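Local coordinates for OxyA protein (Actinoplanes teichomyceticus, PDB 5HH3) that probably catalyses oxidative phenolic coupling of peptide side chains in glycopeptide antibiotic biosynthesis, as a heme-containing cytochrome P450, at residues V106-A111 with V216-D221; V112-K117 with P207-F212; A317-R320 with E326-F329. All coordinates share one frame; numbering follows the deposited sequence.

Contact 1: residues V106-A111 with V216-D221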
ATOM      1  N   VAL B 106      -9.624   3.160  28.805  1.00 39.56           N
ATOM      2  CA  VAL B 106      -9.710   4.510  28.257  1.00 40.51           C
ATOM      3  C   VAL B 106     -11.141   5.002  28.071  1.00 40.45           C
ATOM      4  O   VAL B 106     -11.357   6.219  28.048  1.00 39.58           O
ATOM      5  CB  VAL B 106      -8.850   4.712  26.981  1.00 39.92           C
ATOM      6  CG1 VAL B 106      -7.371   4.485  27.313  1.00 42.12           C
ATOM      7  CG2 VAL B 106      -9.275   3.829  25.846  1.00 39.02           C
ATOM      8  N   ALA B 107     -12.117   4.090  28.001  1.00 40.57           N
ATOM      9  CA  ALA B 107     -13.523   4.490  27.800  1.00 41.64           C
ATOM     10  C   ALA B 107     -14.086   5.511  28.825  1.00 42.37           C
ATOM     11  O   ALA B 107     -14.836   6.376  28.437  1.00 41.02           O
ATOM     12  CB  ALA B 107     -14.444   3.265  27.677  1.00 42.27           C
ATOM     13  N   PRO B 108     -13.713   5.419  30.115  1.00 45.15           N
ATOM     14  CA  PRO B 108     -14.179   6.401  31.102  1.00 46.36           C
ATOM     15  C   PRO B 108     -13.907   7.881  30.762  1.00 45.89           C
ATOM     16  O   PRO B 108     -14.709   8.749  31.128  1.00 45.54           O
ATOM     17  CB  PRO B 108     -13.416   5.999  32.354  1.00 47.73           C
ATOM     18  CG  PRO B 108     -13.290   4.512  32.212  1.00 48.65           C
ATOM     19  CD  PRO B 108     -12.971   4.327  30.772  1.00 46.47           C
ATOM     20  N   ALA B 109     -12.797   8.159  30.077  1.00 44.60           N
ATOM     21  CA  ALA B 109     -12.473   9.527  29.669  1.00 44.71           C
ATOM     22  C   ALA B 109     -13.458  10.090  28.635  1.00 43.28           C
ATOM     23  O   ALA B 109     -13.554  11.307  28.481  1.00 42.52           O
ATOM     24  CB  ALA B 109     -11.057   9.592  29.122  1.00 44.24           C
ATOM     25  N   PHE B 110     -14.159   9.218  27.908  1.00 42.19           N
ATOM     26  CA  PHE B 110     -15.084   9.652  26.845  1.00 42.47           C
ATOM     27  C   PHE B 110     -16.556   9.479  27.234  1.00 45.35           C
ATOM     28  O   PHE B 110     -17.441   9.565  26.382  1.00 46.45           O
ATOM     29  CB  PHE B 110     -14.761   8.903  25.545  1.00 40.28           C
ATOM     30  CG  PHE B 110     -13.346   9.119  25.054  1.00 39.04           C
ATOM     31  CD1 PHE B 110     -12.297   8.342  25.539  1.00 38.97           C
ATOM     32  CD2 PHE B 110     -13.057  10.120  24.128  1.00 38.05           C
ATOM     33  CE1 PHE B 110     -10.991   8.539  25.093  1.00 38.75           C
ATOM     34  CE2 PHE B 110     -11.758  10.319  23.670  1.00 37.35           C
ATOM     35  CZ  PHE B 110     -10.721   9.525  24.153  1.00 38.21           C
ATOM     36  N   ALA B 111     -16.810   9.275  28.524  1.00 50.32           N
ATOM     37  CA  ALA B 111     -18.175   9.134  29.062  1.00 55.00           C
ATOM     38  C   ALA B 111     -19.019  10.425  28.943  1.00 58.45           C
ATOM     39  O   ALA B 111     -18.478  11.515  28.756  1.00 55.81           O
ATOM     40  CB  ALA B 111     -18.116   8.697  30.517  1.00 55.35           C
ATOM     41  N   VAL B 216      -6.078   7.342  34.925  1.00 53.90           N
ATOM     42  CA  VAL B 216      -5.159   6.899  35.966  1.00 57.66           C
ATOM     43  C   VAL B 216      -5.894   6.631  37.288  1.00 60.21           C
ATOM     44  O   VAL B 216      -5.513   5.732  38.022  1.00 60.19           O
ATOM     45  CB  VAL B 216      -3.975   7.888  36.133  1.00 59.06           C
ATOM     46  CG1 VAL B 216      -3.151   7.599  37.382  1.00 61.73           C
ATOM     47  CG2 VAL B 216      -3.088   7.831  34.890  1.00 58.03           C
ATOM     48  N   ARG B 217      -6.947   7.395  37.578  1.00 62.87           N
ATOM     49  CA  ARG B 217      -7.743   7.191  38.815  1.00 67.42           C
ATOM     50  C   ARG B 217      -8.464   5.848  38.829  1.00 67.20           C
ATOM     51  O   ARG B 217      -8.460   5.150  39.829  1.00 68.52           O
ATOM     52  CB  ARG B 217      -8.795   8.298  39.001  1.00 69.20           C
ATOM     53  CG  ARG B 217      -8.398   9.365  39.992  1.00 73.17           C
ATOM     54  CD  ARG B 217      -9.194  10.644  39.782  1.00 74.41           C
ATOM     55  NE  ARG B 217      -8.884  11.616  40.821  1.00 78.73           N
ATOM     56  CZ  ARG B 217      -9.426  12.830  40.917  1.00 81.30           C
ATOM     57  NH1 ARG B 217     -10.326  13.254  40.024  1.00 80.96           N
ATOM     58  NH2 ARG B 217      -9.060  13.631  41.910  1.00 83.27           N
ATOM     59  N   GLU B 218      -9.113   5.520  37.721  1.00 65.58           N
ATOM     60  CA  GLU B 218      -9.922   4.328  37.655  1.00 66.35           C
ATOM     61  C   GLU B 218      -9.073   3.105  37.347  1.00 65.71           C
ATOM     62  O   GLU B 218      -9.409   2.008  37.783  1.00 66.24           O
ATOM     63  CB  GLU B 218     -11.028   4.488  36.606  1.00 67.27           C
ATOM     64  CG  GLU B 218     -12.169   3.494  36.791  1.00 70.30           C
ATOM     65  CD  GLU B 218     -13.373   3.796  35.915  1.00 71.31           C
ATOM     66  OE1 GLU B 218     -13.824   4.966  35.895  1.00 73.83           O
ATOM     67  OE2 GLU B 218     -13.883   2.854  35.258  1.00 71.78           O
ATOM     68  N   TYR B 219      -7.977   3.289  36.607  1.00 62.78           N
ATOM     69  CA  TYR B 219      -7.224   2.164  36.041  1.00 61.43           C
ATOM     70  C   TYR B 219      -5.719   2.374  36.051  1.00 62.89           C
ATOM     71  O   TYR B 219      -5.024   1.852  35.171  1.00 61.38           O
ATOM     72  CB  TYR B 219      -7.695   1.942  34.595  1.00 57.39           C
ATOM     73  CG  TYR B 219      -8.940   1.125  34.478  1.00 55.61           C
ATOM     74  CD1 TYR B 219      -8.938  -0.217  34.860  1.00 56.26           C
ATOM     75  CD2 TYR B 219     -10.121   1.680  33.982  1.00 53.20           C
ATOM     76  CE1 TYR B 219     -10.081  -0.991  34.749  1.00 56.59           C
ATOM     77  CE2 TYR B 219     -11.274   0.921  33.861  1.00 53.24           C
ATOM     78  CZ  TYR B 219     -11.253  -0.418  34.237  1.00 55.14           C
ATOM     79  OH  TYR B 219     -12.384  -1.203  34.100  1.00 55.34           O
ATOM     80  N   GLY B 220      -5.222   3.108  37.048  1.00 64.33           N
ATOM     81  CA  GLY B 220      -3.836   3.566  37.088  1.00 66.19           C
ATOM     82  C   GLY B 220      -2.798   2.496  36.923  1.00 67.31           C
ATOM     83  O   GLY B 220      -1.938   2.578  36.052  1.00 67.26           O
ATOM     84  N   ASP B 221      -2.895   1.465  37.735  1.00 70.23           N
ATOM     85  CA  ASP B 221      -1.911   0.394  37.648  1.00 72.38           C
ATOM     86  C   ASP B 221      -1.994  -0.388  36.338  1.00 67.69           C
ATOM     87  O   ASP B 221      -0.965  -0.606  35.682  1.00 67.97           O
ATOM     88  CB  ASP B 221      -2.006  -0.563  38.827  1.00 77.37           C
ATOM     89  CG  ASP B 221      -0.667  -1.221  39.130  1.00 82.87           C
ATOM     90  OD1 ASP B 221       0.369  -0.544  38.895  1.00 85.30           O
ATOM     91  OD2 ASP B 221      -0.643  -2.389  39.594  1.00 83.35           O
TER
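P108 meets E218 and Y219 at the surface of the cytochrome P450 fold. The proline lies in the short 3-10 segment 107-109, between helix 98-106 and helix 112-136. The two partners lie near the end of helix 211-219. In P450 nomenclature these helices are probably C, D and H.

The pyrrolidine ring presents CB and CG. The E218 carboxylate lies beyond the CB-CG edge of the ring and leans a flat side toward it; the two side chains are set at a slant. Both oxygens take part: OE2 of E218 sits 3.5 Å from P108 CG, and OE1 of E218 lies 3.7 Å from P108 CB. E218 reaches this far because its CG is anti to the backbone N (chi1 -161°) and the rest of its chain runs extended. No hydrogen bond joins the two segments, so the contact rests on carbon-to-oxygen and carbon-to-carbon touches.

Y219 comes in differently. It does not lay a face on the proline. P108 CG lies at the edge of the tyrosine ring, near the ring plane.

V214, one turn earlier on helix 211-219, also touches P108. The segment 106-111 is anchored through F110 too, which meets F158 and whose carbonyl O accepts from S352 OG. The apolar approach to Y219 is loose: P108 CG stands 4.4 Å from CE2 of Y219.

Contact 2: residues V112-K117 with P207-F212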
ATOM      1  N   VAL B 112     -20.336  10.261  29.100  1.00 62.72           N
ATOM      2  CA  VAL B 112     -21.331  11.313  28.882  0.50 64.82           C
ATOM      3  C   VAL B 112     -21.137  12.441  29.870  1.00 68.63           C
ATOM      4  O   VAL B 112     -21.015  13.598  29.468  1.00 72.12           O
ATOM      5  CB  VAL B 112     -22.777  10.752  28.973  1.00 65.82           C
ATOM      6  CG1 VAL B 112     -23.811  11.855  29.156  1.00 68.00           C
ATOM      7  CG2 VAL B 112     -23.104   9.941  27.718  1.00 64.53           C
ATOM      8  N   ARG B 113     -21.097  12.106  31.157  1.00 71.17           N
ATOM      9  CA  ARG B 113     -20.888  13.104  32.209  1.00 74.01           C
ATOM     10  C   ARG B 113     -19.634  13.944  31.988  1.00 69.59           C
ATOM     11  O   ARG B 113     -19.593  15.128  32.330  1.00 70.66           O
ATOM     12  CB  ARG B 113     -20.825  12.444  33.596  1.00 80.18           C
ATOM     13  CG  ARG B 113     -22.153  11.862  34.074  1.00 85.03           C
ATOM     14  CD  ARG B 113     -22.211  11.748  35.595  1.00 90.52           C
ATOM     15  NE  ARG B 113     -23.363  10.956  36.039  1.00 94.89           N
ATOM     16  CZ  ARG B 113     -23.729  10.767  37.312  1.00 99.63           C
ATOM     17  NH1 ARG B 113     -23.043  11.314  38.317  1.00101.41           N
ATOM     18  NH2 ARG B 113     -24.800  10.022  37.585  1.00102.38           N
ATOM     19  N   ARG B 114     -18.610  13.326  31.425  1.00 64.75           N
ATOM     20  CA  ARG B 114     -17.373  14.031  31.111  1.00 62.14           C
ATOM     21  C   ARG B 114     -17.541  15.087  30.008  1.00 58.90           C
ATOM     22  O   ARG B 114     -16.978  16.186  30.100  1.00 56.60           O
ATOM     23  CB  ARG B 114     -16.294  13.012  30.779  1.00 61.79           C
ATOM     24  CG  ARG B 114     -15.838  12.263  32.036  1.00 64.06           C
ATOM     25  CD  ARG B 114     -14.602  12.932  32.597  1.00 64.93           C
ATOM     26  NE  ARG B 114     -13.614  12.879  31.530  1.00 65.93           N
ATOM     27  CZ  ARG B 114     -12.587  13.701  31.349  1.00 65.80           C
ATOM     28  NH1 ARG B 114     -12.315  14.690  32.216  1.00 64.89           N
ATOM     29  NH2 ARG B 114     -11.803  13.488  30.277  1.00 62.79           N
ATOM     30  N   MET B 115     -18.338  14.763  28.992  1.00 55.29           N
ATOM     31  CA  MET B 115     -18.622  15.706  27.909  1.00 54.49           C
ATOM     32  C   MET B 115     -19.493  16.894  28.332  1.00 56.56           C
ATOM     33  O   MET B 115     -19.255  18.015  27.878  1.00 55.48           O
ATOM     34  CB  MET B 115     -19.197  14.963  26.701  1.00 52.70           C
ATOM     35  CG  MET B 115     -18.223  13.938  26.136  1.00 51.10           C
ATOM     36  SD  MET B 115     -16.672  14.676  25.570  1.00 50.12           S
ATOM     37  CE  MET B 115     -15.527  14.555  26.931  1.00 55.24           C
ATOM     38  N   GLN B 116     -20.447  16.670  29.235  1.00 58.73           N
ATOM     39  CA  GLN B 116     -21.220  17.763  29.845  1.00 60.92           C
ATOM     40  C   GLN B 116     -20.329  18.791  30.556  1.00 61.34           C
ATOM     41  O   GLN B 116     -20.558  19.988  30.457  1.00 60.34           O
ATOM     42  CB  GLN B 116     -22.209  17.212  30.869  1.00 64.53           C
ATOM     43  CG  GLN B 116     -23.363  16.407  30.284  1.00 66.55           C
ATOM     44  CD  GLN B 116     -24.084  15.553  31.330  1.00 69.59           C
ATOM     45  OE1 GLN B 116     -23.871  15.696  32.536  1.00 70.61           O
ATOM     46  NE2 GLN B 116     -24.930  14.643  30.861  1.00 72.16           N
ATOM     47  N   LYS B 117     -19.333  18.306  31.288  1.00 60.92           N
ATOM     48  CA  LYS B 117     -18.379  19.179  31.978  1.00 61.06           C
ATOM     49  C   LYS B 117     -17.471  19.981  31.048  1.00 56.88           C
ATOM     50  O   LYS B 117     -17.085  21.093  31.374  1.00 56.69           O
ATOM     51  CB  LYS B 117     -17.524  18.370  32.952  1.00 64.43           C
ATOM     52  CG  LYS B 117     -18.301  17.969  34.188  1.00 68.92           C
ATOM     53  CD  LYS B 117     -17.486  17.103  35.124  1.00 72.03           C
ATOM     54  CE  LYS B 117     -18.322  16.705  36.333  1.00 77.09           C
ATOM     55  NZ  LYS B 117     -19.520  15.895  35.950  1.00 78.44           N
ATOM     56  N   PRO B 207      -3.683  12.561  40.200  1.00 84.13           N
ATOM     57  CA  PRO B 207      -4.573  12.592  39.029  1.00 82.12           C
ATOM     58  C   PRO B 207      -5.480  13.833  38.929  1.00 81.87           C
ATOM     59  O   PRO B 207      -6.164  14.182  39.885  1.00 82.39           O
ATOM     60  CB  PRO B 207      -5.411  11.314  39.175  1.00 81.71           C
ATOM     61  CG  PRO B 207      -5.023  10.685  40.468  1.00 83.74           C
ATOM     62  CD  PRO B 207      -3.714  11.256  40.879  1.00 85.23           C
ATOM     63  N   GLY B 208      -5.470  14.470  37.762  1.00 80.83           N
ATOM     64  CA  GLY B 208      -6.237  15.685  37.515  1.00 82.07           C
ATOM     65  C   GLY B 208      -7.552  15.476  36.773  1.00 81.26           C
ATOM     66  O   GLY B 208      -8.111  14.381  36.748  1.00 82.67           O
ATOM     67  N   ASP B 209      -8.032  16.552  36.160  1.00 79.95           N
ATOM     68  CA  ASP B 209      -9.397  16.641  35.653  1.00 79.25           C
ATOM     69  C   ASP B 209      -9.501  16.157  34.204  1.00 76.39           C
ATOM     70  O   ASP B 209     -10.548  15.690  33.775  1.00 79.40           O
ATOM     71  CB  ASP B 209      -9.862  18.104  35.766  1.00 82.29           C
ATOM     72  CG  ASP B 209     -11.367  18.249  35.918  1.00 83.48           C
ATOM     73  OD1 ASP B 209     -12.112  17.281  35.649  1.00 84.84           O
ATOM     74  OD2 ASP B 209     -11.802  19.352  36.315  1.00 83.52           O
ATOM     75  N   ASP B 210      -8.408  16.275  33.458  1.00 72.49           N
ATOM     76  CA  ASP B 210      -8.337  15.882  32.036  1.00 67.40           C
ATOM     77  C   ASP B 210      -8.398  14.353  31.773  1.00 64.88           C
ATOM     78  O   ASP B 210      -8.645  13.566  32.680  1.00 64.98           O
ATOM     79  CB  ASP B 210      -7.044  16.460  31.453  1.00 67.04           C
ATOM     80  CG  ASP B 210      -5.818  16.011  32.229  1.00 68.72           C
ATOM     81  OD1 ASP B 210      -5.479  16.688  33.222  1.00 70.73           O
ATOM     82  OD2 ASP B 210      -5.225  14.973  31.875  1.00 67.52           O
ATOM     83  N   MET B 211      -8.185  13.965  30.512  1.00 61.49           N
ATOM     84  CA  MET B 211      -8.197  12.572  30.069  1.00 60.65           C
ATOM     85  C   MET B 211      -7.266  11.665  30.891  1.00 59.84           C
ATOM     86  O   MET B 211      -7.682  10.594  31.304  1.00 59.05           O
ATOM     87  CB  MET B 211      -7.835  12.478  28.572  1.00 60.57           C
ATOM     88  CG  MET B 211      -8.361  11.237  27.887  1.00 60.92           C
ATOM     89  SD  MET B 211      -7.401  10.645  26.480  1.00 62.21           S
ATOM     90  CE  MET B 211      -5.956  10.048  27.345  1.00 64.36           C
ATOM     91  N   PHE B 212      -6.029  12.100  31.131  1.00 59.17           N
ATOM     92  CA  PHE B 212      -5.041  11.273  31.860  1.00 59.42           C
ATOM     93  C   PHE B 212      -5.449  10.997  33.298  1.00 58.97           C
ATOM     94  O   PHE B 212      -5.359   9.864  33.754  1.00 57.88           O
ATOM     95  CB  PHE B 212      -3.639  11.902  31.829  1.00 61.13           C
ATOM     96  CG  PHE B 212      -2.849  11.626  30.573  1.00 60.65           C
ATOM     97  CD1 PHE B 212      -3.447  11.180  29.416  1.00 59.89           C
ATOM     98  CD2 PHE B 212      -1.486  11.851  30.553  1.00 63.10           C
ATOM     99  CE1 PHE B 212      -2.704  10.946  28.274  1.00 59.78           C
ATOM    100  CE2 PHE B 212      -0.739  11.631  29.411  1.00 61.49           C
ATOM    101  CZ  PHE B 212      -1.349  11.175  28.273  1.00 59.88           C
TER
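This is a partly buried contact between one arginine side chain and a loop backbone. R114, in the first turn of helix 112-136, faces residues D209-M211, where the chain turns into helix 211-219.

The arginine does not reach straight out. Its chain bends at chi2 (-95°) and chi3 (-59°), and this brings the guanidinium against the loop. NH1 of R114 lies 2.6 Å from O of D209, with that oxygen at the guanidinium edge, near its plane. NH2 approaches M211 obliquely, 3.7 Å from the M211 N atom. It also makes a weak hydrogen bond to A109 O, back in the loop before its own helix.

In the P450 fold this ties the start of the probable D helix to the entry of the short H helix. D210 is the N-cap of the latter: its OD2 accepts a weak bond from F212 N at 3.1 Å. The D210 side chain leaves its backbone on the side away from R114, and the arginine meets backbone here. The carboxylate of D209 is nearer, but OD1 of D209 stays 4.3 Å from NH1 of R114, beyond a salt bridge.

F158 of helix 142-159 touches both R114 and M211, and bonds to M211 through the backbone.

Contact 3: residues A317-R320 with E326-F329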
ATOM      1  N   ALA B 317     -23.531   3.383   2.806  1.00 28.06           N
ATOM      2  CA  ALA B 317     -24.620   3.130   3.749  1.00 28.35           C
ATOM      3  C   ALA B 317     -25.403   4.399   4.062  1.00 28.54           C
ATOM      4  O   ALA B 317     -26.633   4.375   4.095  1.00 29.83           O
ATOM      5  CB  ALA B 317     -24.065   2.564   5.048  1.00 28.50           C
ATOM      6  N   ASN B 318     -24.676   5.482   4.316  1.00 27.15           N
ATOM      7  CA  ASN B 318     -25.259   6.747   4.750  1.00 28.09           C
ATOM      8  C   ASN B 318     -25.986   7.483   3.627  1.00 29.29           C
ATOM      9  O   ASN B 318     -26.959   8.217   3.891  1.00 30.18           O
ATOM     10  CB  ASN B 318     -24.179   7.640   5.351  1.00 27.22           C
ATOM     11  CG  ASN B 318     -23.621   7.077   6.643  1.00 27.59           C
ATOM     12  OD1 ASN B 318     -24.140   6.095   7.184  1.00 28.89           O
ATOM     13  ND2 ASN B 318     -22.579   7.703   7.162  1.00 27.67           N
ATOM     14  N   ARG B 319     -25.497   7.282   2.401  1.00 27.96           N
ATOM     15  CA  ARG B 319     -26.038   7.899   1.210  1.00 29.63           C
ATOM     16  C   ARG B 319     -26.718   6.852   0.291  1.00 30.68           C
ATOM     17  O   ARG B 319     -26.724   6.998  -0.928  1.00 30.06           O
ATOM     18  CB  ARG B 319     -24.908   8.632   0.489  1.00 29.91           C
ATOM     19  CG  ARG B 319     -24.153   9.655   1.362  1.00 29.76           C
ATOM     20  CD  ARG B 319     -25.051  10.781   1.855  1.00 31.29           C
ATOM     21  NE  ARG B 319     -25.557  11.464   0.673  1.00 33.08           N
ATOM     22  CZ  ARG B 319     -24.879  12.354  -0.044  1.00 33.93           C
ATOM     23  NH1 ARG B 319     -23.694  12.814   0.350  1.00 32.93           N
ATOM     24  NH2 ARG B 319     -25.430  12.822  -1.156  1.00 35.94           N
ATOM     25  N   ARG B 320     -27.340   5.839   0.899  1.00 31.30           N
ATOM     26  CA  ARG B 320     -27.815   4.657   0.170  1.00 33.81           C
ATOM     27  C   ARG B 320     -28.896   4.960  -0.862  1.00 34.46           C
ATOM     28  O   ARG B 320     -29.019   4.230  -1.854  1.00 36.44           O
ATOM     29  CB  ARG B 320     -28.307   3.583   1.134  1.00 35.27           C
ATOM     30  CG  ARG B 320     -29.614   3.900   1.855  1.00 39.06           C
ATOM     31  CD  ARG B 320     -29.884   2.823   2.901  1.00 42.02           C
ATOM     32  NE  ARG B 320     -30.740   3.253   4.004  1.00 45.49           N
ATOM     33  CZ  ARG B 320     -30.396   4.136   4.949  1.00 48.64           C
ATOM     34  NH1 ARG B 320     -29.213   4.769   4.936  1.00 51.06           N
ATOM     35  NH2 ARG B 320     -31.254   4.416   5.925  1.00 50.43           N
ATOM     36  N   GLU B 326     -34.955  11.852  -1.558  1.00 47.86           N
ATOM     37  CA  GLU B 326     -34.904  11.549  -0.128  1.00 47.86           C
ATOM     38  C   GLU B 326     -33.486  11.564   0.468  1.00 44.12           C
ATOM     39  O   GLU B 326     -33.345  11.767   1.672  1.00 43.04           O
ATOM     40  CB  GLU B 326     -35.589  10.209   0.183  1.00 50.44           C
ATOM     41  CG  GLU B 326     -34.855   8.984  -0.331  1.00 51.66           C
ATOM     42  CD  GLU B 326     -35.722   7.732  -0.347  1.00 55.70           C
ATOM     43  OE1 GLU B 326     -35.821   7.076  -1.415  1.00 57.72           O
ATOM     44  OE2 GLU B 326     -36.305   7.407   0.714  1.00 58.16           O
ATOM     45  N   ASP B 327     -32.456  11.351  -0.358  1.00 41.25           N
ATOM     46  CA  ASP B 327     -31.053  11.446   0.096  1.00 38.64           C
ATOM     47  C   ASP B 327     -30.505  12.874   0.263  1.00 38.28           C
ATOM     48  O   ASP B 327     -29.479  13.063   0.939  1.00 35.01           O
ATOM     49  CB  ASP B 327     -30.146  10.681  -0.865  1.00 38.38           C
ATOM     50  CG  ASP B 327     -28.701  10.687  -0.426  1.00 37.18           C
ATOM     51  OD1 ASP B 327     -28.405  10.133   0.665  1.00 35.63           O
ATOM     52  OD2 ASP B 327     -27.873  11.266  -1.168  1.00 36.81           O
ATOM     53  N   ARG B 328     -31.172  13.871  -0.330  1.00 39.83           N
ATOM     54  CA  ARG B 328     -30.675  15.247  -0.295  1.00 40.97           C
ATOM     55  C   ARG B 328     -30.611  15.765   1.138  1.00 40.64           C
ATOM     56  O   ARG B 328     -31.382  15.325   2.012  1.00 41.32           O
ATOM     57  CB  ARG B 328     -31.528  16.178  -1.162  1.00 44.68           C
ATOM     58  CG  ARG B 328     -31.371  15.927  -2.655  1.00 45.66           C
ATOM     59  CD  ARG B 328     -32.330  16.787  -3.464  1.00 49.53           C
ATOM     60  NE  ARG B 328     -32.368  16.321  -4.857  1.00 51.30           N
ATOM     61  CZ  ARG B 328     -33.403  16.433  -5.688  1.00 53.70           C
ATOM     62  NH1 ARG B 328     -34.541  17.001  -5.310  1.00 55.55           N
ATOM     63  NH2 ARG B 328     -33.298  15.947  -6.922  1.00 54.88           N
ATOM     64  N   PHE B 329     -29.665  16.661   1.393  1.00 39.40           N
ATOM     65  CA  PHE B 329     -29.518  17.255   2.734  1.00 39.66           C
ATOM     66  C   PHE B 329     -30.824  17.918   3.168  1.00 40.95           C
ATOM     67  O   PHE B 329     -31.344  18.770   2.474  1.00 41.53           O
ATOM     68  CB  PHE B 329     -28.380  18.279   2.757  1.00 38.81           C
ATOM     69  CG  PHE B 329     -28.188  18.937   4.076  1.00 38.87           C
ATOM     70  CD1 PHE B 329     -27.974  18.178   5.215  1.00 37.95           C
ATOM     71  CD2 PHE B 329     -28.227  20.329   4.189  1.00 39.82           C
ATOM     72  CE1 PHE B 329     -27.790  18.781   6.447  1.00 38.49           C
ATOM     73  CE2 PHE B 329     -28.041  20.941   5.419  1.00 40.08           C
ATOM     74  CZ  PHE B 329     -27.835  20.170   6.553  1.00 39.24           C
TER
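R319 and D327 form a buried, side-on salt bridge. R319 is the first residue beyond helix 314-318, and D327 lies in the 3-10 segment that follows the intervening loop. Helix 314-318 is probably the K' helix of the P450 fold, and E326-F329 then fits the PERF-like element that follows it.

R319 can be followed outward. CB already lies 3.8 Å from OD1 of D327. The chain then bends at chi2 and chi3, both near -60°, and curls round alongside the aspartate. CD of R319 comes within 3.6 Å of OD1 of D327. NE reaches both oxygens of D327, OD1 at 3.1 Å and OD2 at 3.0 Å, in each case on the syn lone pair. At the tip, NH2 of R319 donates to OD2 of D327 at 2.9 Å. The other tip nitrogen, NH1, turns to the carbonyl oxygens of F25 and Y281. Guanidinium and carboxylate are nearly coplanar, 18° apart, so the acid is met at the arginine's edge.

D327 reaches across because its CG is anti to the backbone N (chi1 -178°). Its OD1 also pairs with NH1 of R280, the arginine of the ExxR motif (E277 to R280). That nitrogen bonds to N318 O as well. With two arginines around one buried carboxylate, D327 is probably held ionised, and its negative charge probably favours the charged state of both.

Contacts 1 and 2 are neighbours, their centres about 10 Å apart. Contact 1 sets the turn before helix 112-136, and contact 2 the first turn of that helix, against helix 211-219 or its entry. R114 links them through its weak bond to A109 O. Contact 3 lies apart, its centre about 37 Å from that of contact 1, on the opposite side of the chain's centre. Chemistry follows place. Contact 1 is at the surface and has no hydrogen bond across it. Contact 2 is partly buried and brings a charged group to backbone atoms. Contact 3 is buried and closes a short loop with a full salt bridge, while the other two join distant parts of the chain.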